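Local atomic coordinates of glycoside hydrolase family 5 (Aspergillus oryzae, PDB entry 6LA0), a protein that hydrolyses glycosides as a secreted family 5 enzyme, acting as a rutinosidase and probably also releasing glucose from the non-reducing ends of beta-1,3-glucans. Residues A[154-165]-A[210-221]. Sequence-based numbering, arbitrary orientation.
Sequences WYYNETAFDYSM and RGATWVLKYIRA. With NAG (2-acetamido-2-deoxy-beta-D-glucopyranose), chain D.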
ATOM      1  N   TRP A 154      -5.642 -16.697   7.911  1.00 21.77           N
ATOM      2  CA  TRP A 154      -5.496 -15.730   8.998  1.00 21.48           C
ATOM      3  C   TRP A 154      -6.756 -15.652   9.854  1.00 20.89           C
ATOM      4  O   TRP A 154      -6.671 -15.499  11.083  1.00 18.10           O
ATOM      5  CB  TRP A 154      -5.156 -14.359   8.407  1.00 21.14           C
ATOM      6  CG  TRP A 154      -4.992 -13.241   9.401  1.00 21.38           C
ATOM      7  CD1 TRP A 154      -3.910 -13.007  10.187  1.00 21.20           C
ATOM      8  CD2 TRP A 154      -5.933 -12.198   9.689  1.00 19.79           C
ATOM      9  NE1 TRP A 154      -4.109 -11.886  10.947  1.00 17.15           N
ATOM     10  CE2 TRP A 154      -5.349 -11.372  10.664  1.00 16.64           C
ATOM     11  CE3 TRP A 154      -7.210 -11.878   9.204  1.00 19.67           C
ATOM     12  CZ2 TRP A 154      -5.999 -10.249  11.175  1.00 19.72           C
ATOM     13  CZ3 TRP A 154      -7.857 -10.762   9.712  1.00 18.27           C
ATOM     14  CH2 TRP A 154      -7.249  -9.954  10.676  1.00 17.38           C
ATOM     15  N   TYR A 155      -7.929 -15.774   9.229  1.00 24.83           N
ATOM     16  CA  TYR A 155      -9.195 -15.542   9.917  1.00 23.84           C
ATOM     17  C   TYR A 155      -9.442 -16.587  11.004  1.00 23.15           C
ATOM     18  O   TYR A 155      -9.259 -17.788  10.782  1.00 21.67           O
ATOM     19  CB  TYR A 155     -10.344 -15.532   8.897  1.00 24.12           C
ATOM     20  CG  TYR A 155     -10.265 -14.348   7.962  1.00 23.13           C
ATOM     21  CD1 TYR A 155      -9.567 -14.435   6.759  1.00 23.44           C
ATOM     22  CD2 TYR A 155     -10.839 -13.127   8.300  1.00 22.75           C
ATOM     23  CE1 TYR A 155      -9.463 -13.353   5.912  1.00 22.77           C
ATOM     24  CE2 TYR A 155     -10.741 -12.024   7.449  1.00 18.54           C
ATOM     25  CZ  TYR A 155     -10.047 -12.152   6.251  1.00 22.07           C
ATOM     26  OH  TYR A 155      -9.921 -11.079   5.383  1.00 21.09           O
ATOM     27  N   TYR A 156      -9.856 -16.111  12.191  1.00 22.57           N
ATOM     28  CA  TYR A 156     -10.337 -16.935  13.298  1.00 20.97           C
ATOM     29  C   TYR A 156      -9.235 -17.809  13.897  1.00 22.35           C
ATOM     30  O   TYR A 156      -9.514 -18.739  14.654  1.00 22.06           O
ATOM     31  CB  TYR A 156     -11.533 -17.795  12.856  1.00 21.15           C
ATOM     32  CG  TYR A 156     -12.458 -17.098  11.860  1.00 23.31           C
ATOM     33  CD1 TYR A 156     -13.124 -15.924  12.199  1.00 27.76           C
ATOM     34  CD2 TYR A 156     -12.649 -17.607  10.582  1.00 24.47           C
ATOM     35  CE1 TYR A 156     -13.961 -15.285  11.296  1.00 27.23           C
ATOM     36  CE2 TYR A 156     -13.477 -16.977   9.667  1.00 26.16           C
ATOM     37  CZ  TYR A 156     -14.134 -15.822  10.028  1.00 27.29           C
ATOM     38  OH  TYR A 156     -14.955 -15.204   9.106  1.00 30.68           O
ATOM     39  N   ASN A 157      -7.980 -17.510  13.579  1.00 24.05           N
ATOM     40  CA  ASN A 157      -6.830 -18.374  13.863  1.00 21.10           C
ATOM     41  C   ASN A 157      -6.035 -17.709  14.977  1.00 19.26           C
ATOM     42  O   ASN A 157      -5.351 -16.705  14.751  1.00 20.86           O
ATOM     43  CB  ASN A 157      -6.017 -18.549  12.577  1.00 22.55           C
ATOM     44  CG  ASN A 157      -4.774 -19.410  12.739  1.00 25.51           C
ATOM     45  OD1 ASN A 157      -4.222 -19.574  13.829  1.00 23.29           O
ATOM     46  ND2 ASN A 157      -4.315 -19.954  11.617  1.00 27.08           N
ATOM     47  N   GLU A 158      -6.133 -18.262  16.190  1.00 21.08           N
ATOM     48  CA  GLU A 158      -5.500 -17.629  17.343  1.00 21.82           C
ATOM     49  C   GLU A 158      -3.980 -17.636  17.213  1.00 23.44           C
ATOM     50  O   GLU A 158      -3.307 -16.682  17.628  1.00 23.46           O
ATOM     51  CB  GLU A 158      -5.923 -18.334  18.636  1.00 27.03           C
ATOM     52  CG  GLU A 158      -7.416 -18.231  18.989  1.00 27.36           C
ATOM     53  CD  GLU A 158      -7.818 -16.852  19.490  1.00 29.00           C
ATOM     54  OE1 GLU A 158      -6.920 -16.054  19.845  1.00 30.21           O
ATOM     55  OE2 GLU A 158      -9.036 -16.562  19.524  1.00 26.74           O
ATOM     56  N   THR A 159      -3.416 -18.710  16.665  1.00 21.82           N
ATOM     57  CA  THR A 159      -1.966 -18.745  16.476  1.00 19.95           C
ATOM     58  C   THR A 159      -1.517 -17.643  15.525  1.00 21.61           C
ATOM     59  O   THR A 159      -0.584 -16.887  15.828  1.00 20.50           O
ATOM     60  CB  THR A 159      -1.525 -20.118  15.958  1.00 24.57           C
ATOM     61  OG1 THR A 159      -1.710 -21.101  16.988  1.00 30.14           O
ATOM     62  CG2 THR A 159      -0.059 -20.083  15.563  1.00 24.39           C
ATOM     63  N   ALA A 160      -2.173 -17.547  14.363  1.00 19.45           N
ATOM     64  CA  ALA A 160      -1.887 -16.475  13.416  1.00 21.54           C
ATOM     65  C   ALA A 160      -2.099 -15.100  14.042  1.00 22.17           C
ATOM     66  O   ALA A 160      -1.337 -14.164  13.772  1.00 22.91           O
ATOM     67  CB  ALA A 160      -2.767 -16.632  12.175  1.00 20.43           C
ATOM     68  N   PHE A 161      -3.149 -14.948  14.862  1.00 20.54           N
ATOM     69  CA  PHE A 161      -3.366 -13.687  15.569  1.00 17.09           C
ATOM     70  C   PHE A 161      -2.187 -13.343  16.477  1.00 18.82           C
ATOM     71  O   PHE A 161      -1.702 -12.204  16.482  1.00 17.56           O
ATOM     72  CB  PHE A 161      -4.678 -13.763  16.369  1.00 21.12           C
ATOM     73  CG  PHE A 161      -5.163 -12.436  16.879  1.00 17.65           C
ATOM     74  CD1 PHE A 161      -6.118 -11.711  16.174  1.00 18.84           C
ATOM     75  CD2 PHE A 161      -4.693 -11.922  18.079  1.00 23.75           C
ATOM     76  CE1 PHE A 161      -6.572 -10.487  16.639  1.00 19.43           C
ATOM     77  CE2 PHE A 161      -5.149 -10.703  18.556  1.00 20.28           C
ATOM     78  CZ  PHE A 161      -6.086  -9.979  17.831  1.00 19.77           C
ATOM     79  N   ASP A 162      -1.710 -14.317  17.260  1.00 23.71           N
ATOM     80  CA  ASP A 162      -0.577 -14.059  18.143  1.00 19.93           C
ATOM     81  C   ASP A 162       0.650 -13.616  17.347  1.00 19.27           C
ATOM     82  O   ASP A 162       1.298 -12.615  17.683  1.00 18.44           O
ATOM     83  CB  ASP A 162      -0.264 -15.306  18.977  1.00 26.85           C
ATOM     84  CG  ASP A 162       0.706 -15.019  20.096  1.00 30.94           C
ATOM     85  OD1 ASP A 162       0.797 -13.831  20.482  1.00 34.53           O
ATOM     86  OD2 ASP A 162       1.381 -15.962  20.582  1.00 33.47           O
ATOM     87  N   TYR A 163       0.977 -14.347  16.280  1.00 19.13           N
ATOM     88  CA  TYR A 163       2.098 -13.965  15.429  1.00 16.70           C
ATOM     89  C   TYR A 163       1.904 -12.580  14.817  1.00 19.07           C
ATOM     90  O   TYR A 163       2.879 -11.839  14.636  1.00 17.88           O
ATOM     91  CB  TYR A 163       2.285 -14.994  14.309  1.00 20.83           C
ATOM     92  CG  TYR A 163       3.048 -16.246  14.698  1.00 19.96           C
ATOM     93  CD1 TYR A 163       4.351 -16.171  15.182  1.00 24.00           C
ATOM     94  CD2 TYR A 163       2.469 -17.508  14.569  1.00 20.20           C
ATOM     95  CE1 TYR A 163       5.055 -17.318  15.535  1.00 22.48           C
ATOM     96  CE2 TYR A 163       3.180 -18.667  14.909  1.00 22.61           C
ATOM     97  CZ  TYR A 163       4.465 -18.561  15.393  1.00 23.20           C
ATOM     98  OH  TYR A 163       5.173 -19.707  15.729  1.00 21.30           O
ATOM     99  N   SER A 164       0.659 -12.213  14.493  1.00 15.85           N
ATOM    100  CA  SER A 164       0.414 -10.902  13.901  1.00 17.15           C
ATOM    101  C   SER A 164       0.749  -9.793  14.892  1.00 15.90           C
ATOM    102  O   SER A 164       1.379  -8.797  14.524  1.00 16.98           O
ATOM    103  CB  SER A 164      -1.047 -10.784  13.430  1.00 18.05           C
ATOM    104  OG  SER A 164      -1.339 -11.666  12.340  1.00 22.39           O
ATOM    105  N   MET A 165       0.362  -9.953  16.168  1.00 18.40           N
ATOM    106  CA  MET A 165       0.698  -8.926  17.155  1.00 17.23           C
ATOM    107  C   MET A 165       2.202  -8.860  17.406  1.00 15.38           C
ATOM    108  O   MET A 165       2.735  -7.777  17.669  1.00 16.13           O
ATOM    109  CB  MET A 165      -0.055  -9.164  18.471  1.00 24.85           C
ATOM    110  CG  MET A 165      -1.566  -9.058  18.361  1.00 23.85           C
ATOM    111  SD  MET A 165      -2.135  -7.511  17.627  1.00 21.26           S
ATOM    112  CE  MET A 165      -1.470  -6.286  18.759  1.00 17.68           C
ATOM    113  N   ARG A 210     -19.066 -11.704   9.200  1.00 24.78           N
ATOM    114  CA  ARG A 210     -18.310 -12.620  10.046  1.00 26.98           C
ATOM    115  C   ARG A 210     -16.814 -12.318   9.990  1.00 26.67           C
ATOM    116  O   ARG A 210     -16.144 -12.234  11.027  1.00 25.56           O
ATOM    117  CB  ARG A 210     -18.579 -14.059   9.610  1.00 32.43           C
ATOM    118  CG  ARG A 210     -17.870 -15.073  10.457  1.00 34.23           C
ATOM    119  CD  ARG A 210     -18.513 -16.439  10.349  1.00 34.42           C
ATOM    120  NE  ARG A 210     -17.769 -17.405  11.150  1.00 38.16           N
ATOM    121  CZ  ARG A 210     -16.892 -18.270  10.650  1.00 35.49           C
ATOM    122  NH1 ARG A 210     -16.654 -18.298   9.336  1.00 35.28           N
ATOM    123  NH2 ARG A 210     -16.262 -19.110  11.463  1.00 38.49           N
ATOM    124  N   GLY A 211     -16.273 -12.162   8.777  1.00 26.00           N
ATOM    125  CA  GLY A 211     -14.871 -11.803   8.630  1.00 23.60           C
ATOM    126  C   GLY A 211     -14.553 -10.425   9.180  1.00 22.96           C
ATOM    127  O   GLY A 211     -13.450 -10.193   9.675  1.00 22.59           O
ATOM    128  N   ALA A 212     -15.518  -9.504   9.126  1.00 23.93           N
ATOM    129  CA  ALA A 212     -15.297  -8.160   9.656  1.00 21.19           C
ATOM    130  C   ALA A 212     -15.162  -8.150  11.178  1.00 20.54           C
ATOM    131  O   ALA A 212     -14.482  -7.278  11.728  1.00 18.86           O
ATOM    132  CB  ALA A 212     -16.432  -7.229   9.219  1.00 24.72           C
ATOM    133  N   THR A 213     -15.796  -9.084  11.886  1.00 20.30           N
ATOM    134  CA  THR A 213     -15.626  -9.099  13.339  1.00 23.09           C
ATOM    135  C   THR A 213     -14.191  -9.465  13.708  1.00 22.11           C
ATOM    136  O   THR A 213     -13.612  -8.891  14.640  1.00 20.26           O
ATOM    137  CB  THR A 213     -16.620 -10.062  13.985  1.00 24.67           C
ATOM    138  OG1 THR A 213     -16.338 -11.404  13.570  1.00 31.70           O
ATOM    139  CG2 THR A 213     -18.042  -9.705  13.571  1.00 21.33           C
ATOM    140  N   TRP A 214     -13.583 -10.382  12.957  1.00 20.75           N
ATOM    141  CA  TRP A 214     -12.187 -10.721  13.221  1.00 18.74           C
ATOM    142  C   TRP A 214     -11.270  -9.551  12.880  1.00 17.36           C
ATOM    143  O   TRP A 214     -10.328  -9.260  13.626  1.00 17.93           O
ATOM    144  CB  TRP A 214     -11.784 -11.978  12.440  1.00 22.58           C
ATOM    145  CG  TRP A 214     -10.513 -12.613  12.973  1.00 21.60           C
ATOM    146  CD1 TRP A 214      -9.267 -12.561  12.407  1.00 20.48           C
ATOM    147  CD2 TRP A 214     -10.373 -13.374  14.187  1.00 21.01           C
ATOM    148  NE1 TRP A 214      -8.364 -13.239  13.196  1.00 22.89           N
ATOM    149  CE2 TRP A 214      -9.017 -13.752  14.288  1.00 21.87           C
ATOM    150  CE3 TRP A 214     -11.265 -13.780  15.186  1.00 22.58           C
ATOM    151  CZ2 TRP A 214      -8.527 -14.521  15.359  1.00 23.13           C
ATOM    152  CZ3 TRP A 214     -10.773 -14.536  16.261  1.00 22.91           C
ATOM    153  CH2 TRP A 214      -9.415 -14.896  16.333  1.00 23.78           C
ATOM    154  N   VAL A 215     -11.538  -8.861  11.766  1.00 17.37           N
ATOM    155  CA  VAL A 215     -10.742  -7.687  11.406  1.00 17.23           C
ATOM    156  C   VAL A 215     -10.833  -6.623  12.498  1.00 18.05           C
ATOM    157  O   VAL A 215      -9.821  -6.029  12.895  1.00 17.62           O
ATOM    158  CB  VAL A 215     -11.190  -7.138  10.039  1.00 16.31           C
ATOM    159  CG1 VAL A 215     -10.455  -5.840   9.705  1.00 16.49           C
ATOM    160  CG2 VAL A 215     -10.939  -8.178   8.967  1.00 20.53           C
ATOM    161  N   LEU A 216     -12.052  -6.357  12.991  1.00 18.00           N
ATOM    162  CA  LEU A 216     -12.231  -5.400  14.082  1.00 16.45           C
ATOM    163  C   LEU A 216     -11.478  -5.829  15.334  1.00 15.51           C
ATOM    164  O   LEU A 216     -10.823  -5.007  15.981  1.00 17.02           O
ATOM    165  CB  LEU A 216     -13.716  -5.230  14.401  1.00 18.07           C
ATOM    166  CG  LEU A 216     -14.061  -4.101  15.379  1.00 23.84           C
ATOM    167  CD1 LEU A 216     -13.889  -2.742  14.712  1.00 20.87           C
ATOM    168  CD2 LEU A 216     -15.475  -4.262  15.931  1.00 22.68           C
ATOM    169  N   LYS A 217     -11.582  -7.100  15.711  1.00 16.47           N
ATOM    170  CA  LYS A 217     -10.777  -7.587  16.838  1.00 18.90           C
ATOM    171  C   LYS A 217      -9.306  -7.220  16.653  1.00 17.99           C
ATOM    172  O   LYS A 217      -8.671  -6.665  17.563  1.00 17.23           O
ATOM    173  CB  LYS A 217     -10.951  -9.097  16.999  1.00 17.18           C
ATOM    174  CG  LYS A 217     -10.015  -9.738  18.023  1.00 19.17           C
ATOM    175  CD  LYS A 217     -10.222 -11.251  18.040  1.00 20.32           C
ATOM    176  CE  LYS A 217      -9.064 -11.979  18.720  1.00 25.58           C
ATOM    177  NZ  LYS A 217      -9.190 -11.920  20.207  1.00 24.79           N
ATOM    178  N   TYR A 218      -8.761  -7.475  15.452  1.00 18.91           N
ATOM    179  CA  TYR A 218      -7.356  -7.171  15.173  1.00 14.79           C
ATOM    180  C   TYR A 218      -7.066  -5.679  15.276  1.00 15.13           C
ATOM    181  O   TYR A 218      -6.099  -5.271  15.925  1.00 15.46           O
ATOM    182  CB  TYR A 218      -6.978  -7.673  13.778  1.00 19.48           C
ATOM    183  CG  TYR A 218      -5.535  -7.377  13.361  1.00 17.05           C
ATOM    184  CD1 TYR A 218      -4.463  -7.891  14.092  1.00 15.71           C
ATOM    185  CD2 TYR A 218      -5.254  -6.619  12.228  1.00 18.27           C
ATOM    186  CE1 TYR A 218      -3.139  -7.639  13.720  1.00 16.12           C
ATOM    187  CE2 TYR A 218      -3.928  -6.372  11.831  1.00 14.62           C
ATOM    188  CZ  TYR A 218      -2.878  -6.892  12.587  1.00 16.50           C
ATOM    189  OH  TYR A 218      -1.582  -6.642  12.219  1.00 13.64           O
ATOM    190  N   ILE A 219      -7.874  -4.841  14.610  1.00 19.13           N
ATOM    191  CA  ILE A 219      -7.501  -3.431  14.543  1.00 15.58           C
ATOM    192  C   ILE A 219      -7.620  -2.784  15.916  1.00 15.44           C
ATOM    193  O   ILE A 219      -6.853  -1.877  16.244  1.00 15.84           O
ATOM    194  CB  ILE A 219      -8.310  -2.677  13.462  1.00 17.16           C
ATOM    195  CG1 ILE A 219      -7.675  -1.313  13.161  1.00 20.07           C
ATOM    196  CG2 ILE A 219      -9.757  -2.464  13.866  1.00 19.52           C
ATOM    197  CD1 ILE A 219      -6.291  -1.376  12.539  1.00 20.97           C
ATOM    198  N   ARG A 220      -8.563  -3.233  16.747  1.00 16.66           N
ATOM    199  CA  ARG A 220      -8.643  -2.672  18.093  1.00 19.42           C
ATOM    200  C   ARG A 220      -7.460  -3.144  18.934  1.00 20.64           C
ATOM    201  O   ARG A 220      -6.885  -2.373  19.715  1.00 21.22           O
ATOM    202  CB  ARG A 220      -9.981  -3.046  18.743  1.00 19.86           C
ATOM    203  CG  ARG A 220     -11.206  -2.341  18.124  1.00 20.97           C
ATOM    204  CD  ARG A 220     -12.386  -2.232  19.098  1.00 21.40           C
ATOM    205  NE  ARG A 220     -12.123  -1.266  20.167  1.00 24.12           N
ATOM    206  CZ  ARG A 220     -12.810  -1.199  21.310  1.00 20.70           C
ATOM    207  NH1 ARG A 220     -12.489  -0.294  22.233  1.00 19.78           N
ATOM    208  NH2 ARG A 220     -13.801  -2.045  21.544  1.00 16.82           N
ATOM    209  N   ALA A 221      -7.063  -4.399  18.766  1.00 16.61           N
ATOM    210  CA  ALA A 221      -5.896  -4.891  19.489  1.00 18.31           C
ATOM    211  C   ALA A 221      -4.650  -4.091  19.121  1.00 20.70           C
ATOM    212  O   ALA A 221      -3.829  -3.778  19.990  1.00 19.48           O
ATOM    213  CB  ALA A 221      -5.701  -6.373  19.200  1.00 17.46           C
TER
HETATM  214  C1  NAG D 402      -3.131 -20.764  11.557  1.00 26.71           C
HETATM  215  C2  NAG D 402      -3.197 -21.714  10.344  1.00 31.45           C
HETATM  216  C3  NAG D 402      -1.839 -22.382  10.092  1.00 34.47           C
HETATM  217  C4  NAG D 402      -0.724 -21.346  10.048  1.00 33.27           C
HETATM  218  C5  NAG D 402      -0.756 -20.523  11.326  1.00 31.02           C
HETATM  219  C6  NAG D 402       0.311 -19.455  11.373  1.00 25.25           C
HETATM  220  C7  NAG D 402      -5.308 -22.827   9.766  1.00 38.87           C
HETATM  221  C8  NAG D 402      -6.261 -23.929  10.119  1.00 41.08           C
HETATM  222  N2  NAG D 402      -4.226 -22.720  10.543  1.00 34.13           N
HETATM  223  O3  NAG D 402      -1.883 -23.096   8.862  1.00 36.63           O
HETATM  224  O4  NAG D 402       0.545 -21.981   9.928  1.00 37.35           O
HETATM  225  O5  NAG D 402      -2.023 -19.860  11.408  1.00 25.93           O
HETATM  226  O6  NAG D 402       0.569 -18.957  10.070  1.00 30.67           O
HETATM  227  O7  NAG D 402      -5.507 -22.067   8.820  1.00 37.72           O
HETATM  228  O   HOH W   1      -5.740 -13.945  13.005  1.00 20.87           O
HETATM  229  O   HOH W   2      -7.455 -13.683  21.339  1.00 24.95           O
HETATM  230  O   HOH W   3     -10.621 -14.617  20.427  1.00 25.32           O
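Trp154, Tyr156, Phe161, Trp214 and Tyr218 form an aromatic cluster between helices 158-176 and 209-229, which follow strands 128-133 and 184-187 in the chain of this family 5 TIM barrel. The short segments of the two helices run at 28°, their axes 11.3 Å apart.

Two edge-to-face pairs meet at Trp154. Trp214 presents its edge to one face, CD1 standing 3.5 Å from Trp154 CZ3, while Trp154 turns its own edge to the face of Tyr218, planes at 86°. Ser164 OG accepts a hydrogen bond from Trp154 NE1 in the indole plane and donates one to Ala160 O, which fixes the rotation of the ring. Trp214, its CG anti to the backbone N, lays one face against the type II turn 154-157; Tyr156 CA sits 3.5 Å from the centroid of its six-membered ring, a CH-pi contact. Further along, Phe161 enters a hole made by Trp214, Lys217, Tyr218 and Ala221, a knob-into-hole fit.

Two cation-pi contacts lie at the exposed rim. The extended Arg210 lays its guanidinium over one face of Tyr156, planes 27° apart, and Lys217 bends at its last torsion, bringing CE and NZ over the Phe161 ring. Two waters link that ammonium to the Glu158 carboxylate, whose OE2 remains 4.7 Å from Lys217 NZ.

Asn157 carries the glycan on ND2 and caps helix 158-176 through OD1, which accepts from Ala160 N. Nearby, one water accepts from Trp214 NE1 at 2.7 Å and donates to both Trp154 O and Asn157 O.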